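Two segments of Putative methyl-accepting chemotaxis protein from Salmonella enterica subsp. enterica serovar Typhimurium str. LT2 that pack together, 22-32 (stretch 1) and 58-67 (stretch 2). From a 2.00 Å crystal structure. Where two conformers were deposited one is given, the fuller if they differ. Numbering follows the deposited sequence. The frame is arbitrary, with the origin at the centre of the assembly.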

# COMPACT_ATOMS: atom_id res chain seq x y z
N THR A 22 6.19 7.37 -0.75
CA THR A 22 5.85 6.72 -2.02
C THR A 22 6.58 5.37 -2.14
O THR A 22 5.98 4.40 -2.55
N VAL A 23 7.87 5.33 -1.79
CA VAL A 23 8.63 4.08 -1.85
C VAL A 23 8.05 3.06 -0.86
O VAL A 23 7.98 1.86 -1.17
N LEU A 24 7.65 3.52 0.31
CA LEU A 24 7.05 2.64 1.32
C LEU A 24 5.72 2.08 0.80
O LEU A 24 5.43 0.90 0.96
N SER A 25 4.88 2.92 0.18
CA SER A 25 3.59 2.44 -0.36
C SER A 25 3.81 1.43 -1.49
O SER A 25 3.09 0.46 -1.61
N GLN A 26 4.80 1.71 -2.33
CA GLN A 26 5.12 0.84 -3.42
C GLN A 26 5.60 -0.50 -2.86
O GLN A 26 5.24 -1.55 -3.41
N GLY A 27 6.40 -0.47 -1.79
CA GLY A 27 6.86 -1.69 -1.18
C GLY A 27 5.70 -2.53 -0.66
O GLY A 27 5.67 -3.74 -0.80
N ASN A 28 4.73 -1.85 -0.06
CA ASN A 28 3.54 -2.47 0.53
C ASN A 28 2.66 -3.06 -0.58
O ASN A 28 2.14 -4.18 -0.47
N ASP A 29 2.46 -2.27 -1.63
CA ASP A 29 1.71 -2.72 -2.75
C ASP A 29 2.35 -4.00 -3.35
O ASP A 29 1.64 -4.96 -3.65
N GLN A 30 3.67 -4.00 -3.50
CA GLN A 30 4.40 -5.14 -4.10
C GLN A 30 4.35 -6.38 -3.19
O GLN A 30 4.39 -7.53 -3.68
N TYR A 31 4.31 -6.15 -1.89
CA TYR A 31 4.16 -7.25 -0.99
C TYR A 31 2.75 -7.84 -1.12
O TYR A 31 2.60 -9.06 -1.29
N PHE A 32 1.70 -7.00 -1.08
CA PHE A 32 0.35 -7.54 -1.19
C PHE A 32 0.21 -8.27 -2.53
O PHE A 32 -0.39 -9.34 -2.59
N GLN A 58 8.68 -11.57 -9.84
CA GLN A 58 8.75 -10.17 -10.22
C GLN A 58 8.40 -9.29 -9.01
O GLN A 58 9.04 -8.28 -8.77
N SER A 59 7.36 -9.68 -8.29
CA SER A 59 6.91 -8.93 -7.14
C SER A 59 7.96 -8.99 -6.02
O SER A 59 8.31 -7.97 -5.45
N LEU A 60 8.47 -10.19 -5.73
CA LEU A 60 9.50 -10.37 -4.71
C LEU A 60 10.69 -9.47 -5.06
O LEU A 60 11.18 -8.71 -4.22
N GLU A 61 11.10 -9.52 -6.32
CA GLU A 61 12.21 -8.71 -6.78
C GLU A 61 11.87 -7.21 -6.65
O GLU A 61 12.75 -6.42 -6.29
N ASN A 62 10.62 -6.82 -6.92
CA ASN A 62 10.22 -5.40 -6.79
C ASN A 62 10.24 -4.97 -5.31
O ASN A 62 10.59 -3.83 -5.00
N MSE A 63 9.86 -5.89 -4.42
CA MSE A 63 9.84 -5.62 -2.98
C MSE A 63 11.25 -5.42 -2.47
O MSE A 63 11.51 -4.55 -1.63
N ARG A 64 12.18 -6.22 -2.99
CA ARG A 64 13.59 -6.14 -2.63
C ARG A 64 14.17 -4.82 -3.16
O ARG A 64 14.93 -4.15 -2.45
N GLN A 65 13.83 -4.46 -4.41
CA GLN A 65 14.31 -3.20 -4.99
C GLN A 65 13.76 -2.01 -4.21
O GLN A 65 14.46 -1.01 -4.04
N LYS A 66 12.50 -2.07 -3.76
CA LYS A 66 11.94 -0.95 -3.01
C LYS A 66 12.59 -0.84 -1.63
O LYS A 66 12.77 0.24 -1.16
N LEU A 67 12.97 -1.94 -1.00
CA LEU A 67 13.68 -1.86 0.27
C LEU A 67 15.03 -1.18 0.06
O LEU A 67 15.44 -0.35 0.85

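Which polar contacts tie the two helices together? Two side-chain hydrogen bonds do so, and in each a glutamine carbonyl of stretch 1 accepts from a nitrogen of stretch 2. Lys66 NZ donates to Gln26 OE1 at 3.0 Å, and Asn62 ND2 donates to Gln30 OE1 at 3.2 Å, with an N-H...O angle of 157° that leaves the second bond only moderately bent. The pairing follows from the helical repeat: Gln26 and Gln30 lie one turn apart, as do Asn62 and Lys66, and because the helices run nearly antiparallel, at 159°, the earlier residue of one pair meets the later residue of the other. All four residues direct their CA-to-CB bonds toward the opposing helix.

How do the rotamers bring these polar groups together? Each of the four has chi1 in the m well, but they differ farther out. Gln26 continues with chi2 t, so its chain is extended before the amide. Gln30 turns again with chi2 m, and its OE1 comes to Asn62. Lys66 also takes m at chi2, then runs straight through chi3 and chi4, both t, so that a long aliphatic arm carries NZ to Gln26. That amine has a further hydrogen-bond partner just outside the two stretches. Lys66 and Gln30 have the largest areas covered by the opposite stretch, 104 and 96 Å², which shows that these polar residues also supply much of the packing surface.

Where do the backbones come closest? Gly27 sits where the helices come near, its CA 5.3 Å from the CA of Met63, while the helix axes approach to 8.5 Å. Gly27 CA lies 4.0 Å from Lys66 CB, so the base of the lysine packs against the glycine backbone; a CB on this residue would still have room beside Lys66 CB. One turn earlier, Val23, with chi1 t, places CG1 3.4 Å from the backbone atom Lys66 O and 4.3 Å from Lys66 CD. One turn beyond Gly27 along the axis, the two helices remain close: Gln30 CA is 5.5 Å from Ser59 CA, and Ser59 CB rests 3.7 Å from Gln30 O. Ser59 has chi1 m, and its hydroxyl finds its hydrogen bond elsewhere in the structure.

Where is the apolar part of the contact? It centres on Met63, a selenomethionine whose CA-to-CB bond points sideways but whose end comes nearer to stretch 1. Its chi angles are all t, an extended course that takes the selenium alongside Tyr31: SE is 3.5 Å from Tyr31 CB and 5.0 Å from the centroid of the ring, at the ring's edge. Tyr31, with chi1 t, starts sideways and then leads away, so its CB makes the close contact while its OH is hydrogen-bonded elsewhere. Nearer the base of Met63, CB lies 4.4 Å from Gln30 CB, and CG lies 4.1 Å from Gly27 O, a contact with the backbone carbonyl.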

# COMPACT_ATOMS: atom_id res chain seq x y z
CB THR A 22 6.18 7.63 -3.21
OG1 THR A 22 5.28 8.73 -3.16
CG2 THR A 22 6.06 6.92 -4.54
CB VAL A 23 10.13 4.33 -1.62
CG1 VAL A 23 10.91 3.05 -1.39
CG2 VAL A 23 10.72 5.11 -2.78
CB LEU A 24 6.88 3.42 2.63
CG LEU A 24 6.21 2.68 3.79
CD1 LEU A 24 6.97 1.41 4.16
CD2 LEU A 24 6.07 3.59 5.00
CB SER A 25 2.75 3.57 -0.85
OG SER A 25 2.29 4.34 0.24
CB GLN A 26 6.17 1.49 -4.33
CG GLN A 26 5.62 2.61 -5.19
CD GLN A 26 6.72 3.42 -5.85
OE1 GLN A 26 7.87 3.45 -5.40
NE2 GLN A 26 6.35 4.11 -6.91
CB ASN A 28 2.79 -1.43 1.36
CG ASN A 28 1.99 -2.01 2.49
OD1 ASN A 28 1.60 -3.17 2.46
ND2 ASN A 28 1.76 -1.21 3.52
CB ASP A 29 1.66 -1.65 -3.82
CG ASP A 29 0.84 -2.06 -5.00
OD1 ASP A 29 -0.25 -2.65 -4.82
OD2 ASP A 29 1.30 -1.78 -6.11
CB GLN A 30 5.85 -4.77 -4.41
CG GLN A 30 5.98 -3.69 -5.46
CD GLN A 30 5.46 -4.13 -6.80
OE1 GLN A 30 5.58 -5.29 -7.19
NE2 GLN A 30 4.91 -3.19 -7.54
CB TYR A 31 4.46 -6.82 0.44
CG TYR A 31 3.98 -7.82 1.46
CD1 TYR A 31 4.59 -9.06 1.59
CD2 TYR A 31 2.88 -7.55 2.25
CE1 TYR A 31 4.13 -10.00 2.49
CE2 TYR A 31 2.41 -8.47 3.17
CZ TYR A 31 3.04 -9.70 3.29
OH TYR A 31 2.59 -10.61 4.20
CB PHE A 32 -0.76 -6.50 -1.03
CG PHE A 32 -0.85 -5.88 0.35
CD1 PHE A 32 -0.59 -6.64 1.48
CD2 PHE A 32 -1.32 -4.59 0.51
CE1 PHE A 32 -0.70 -6.08 2.75
CE2 PHE A 32 -1.43 -4.04 1.78
CZ PHE A 32 -1.12 -4.78 2.90
CB GLN A 58 7.81 -9.86 -11.39
CG GLN A 58 7.63 -8.38 -11.66
CD GLN A 58 6.80 -8.11 -12.89
OE1 GLN A 58 5.81 -7.38 -12.85
NE2 GLN A 58 7.18 -8.72 -14.00
CB SER A 59 5.55 -9.41 -6.69
OG SER A 59 4.58 -9.17 -7.71
CB LEU A 60 9.90 -11.84 -4.65
CG LEU A 60 10.98 -12.21 -3.63
CD1 LEU A 60 10.85 -13.66 -3.22
CD2 LEU A 60 12.38 -11.93 -4.15
CB GLU A 61 12.61 -9.08 -8.20
CG GLU A 61 14.07 -9.47 -8.31
CD GLU A 61 15.02 -8.38 -7.86
OE1 GLU A 61 16.13 -8.72 -7.41
OE2 GLU A 61 14.65 -7.19 -7.96
CB ASN A 62 8.86 -5.12 -7.44
CG ASN A 62 8.88 -5.11 -8.95
OD1 ASN A 62 9.94 -5.00 -9.58
ND2 ASN A 62 7.70 -5.17 -9.56
CB MSE A 63 9.17 -6.83 -2.33
CG MSE A 63 8.62 -6.57 -0.92
SE MSE A 63 7.65 -8.17 -0.28
CE MSE A 63 8.00 -7.89 1.64
CB ARG A 64 14.34 -7.34 -3.22
CG ARG A 64 15.79 -7.44 -2.77
CD ARG A 64 16.56 -8.49 -3.55
NE ARG A 64 15.97 -9.82 -3.52
CZ ARG A 64 16.08 -10.70 -2.52
NH1 ARG A 64 16.66 -10.36 -1.38
NH2 ARG A 64 15.61 -11.93 -2.66
CB GLN A 65 13.92 -3.08 -6.47
CG GLN A 65 14.27 -1.72 -7.08
CD GLN A 65 15.75 -1.42 -7.02
OE1 GLN A 65 16.60 -2.31 -7.09
NE2 GLN A 65 16.08 -0.14 -6.90
CB LYS A 66 10.41 -1.04 -2.97
CG LYS A 66 9.78 -0.76 -4.32
CD LYS A 66 10.18 0.58 -4.89
CE LYS A 66 9.61 0.86 -6.26
NZ LYS A 66 10.13 2.14 -6.78
CB LEU A 67 13.88 -3.27 0.85
CG LEU A 67 14.74 -3.34 2.12
CD1 LEU A 67 14.10 -2.58 3.27
CD2 LEU A 67 15.00 -4.79 2.51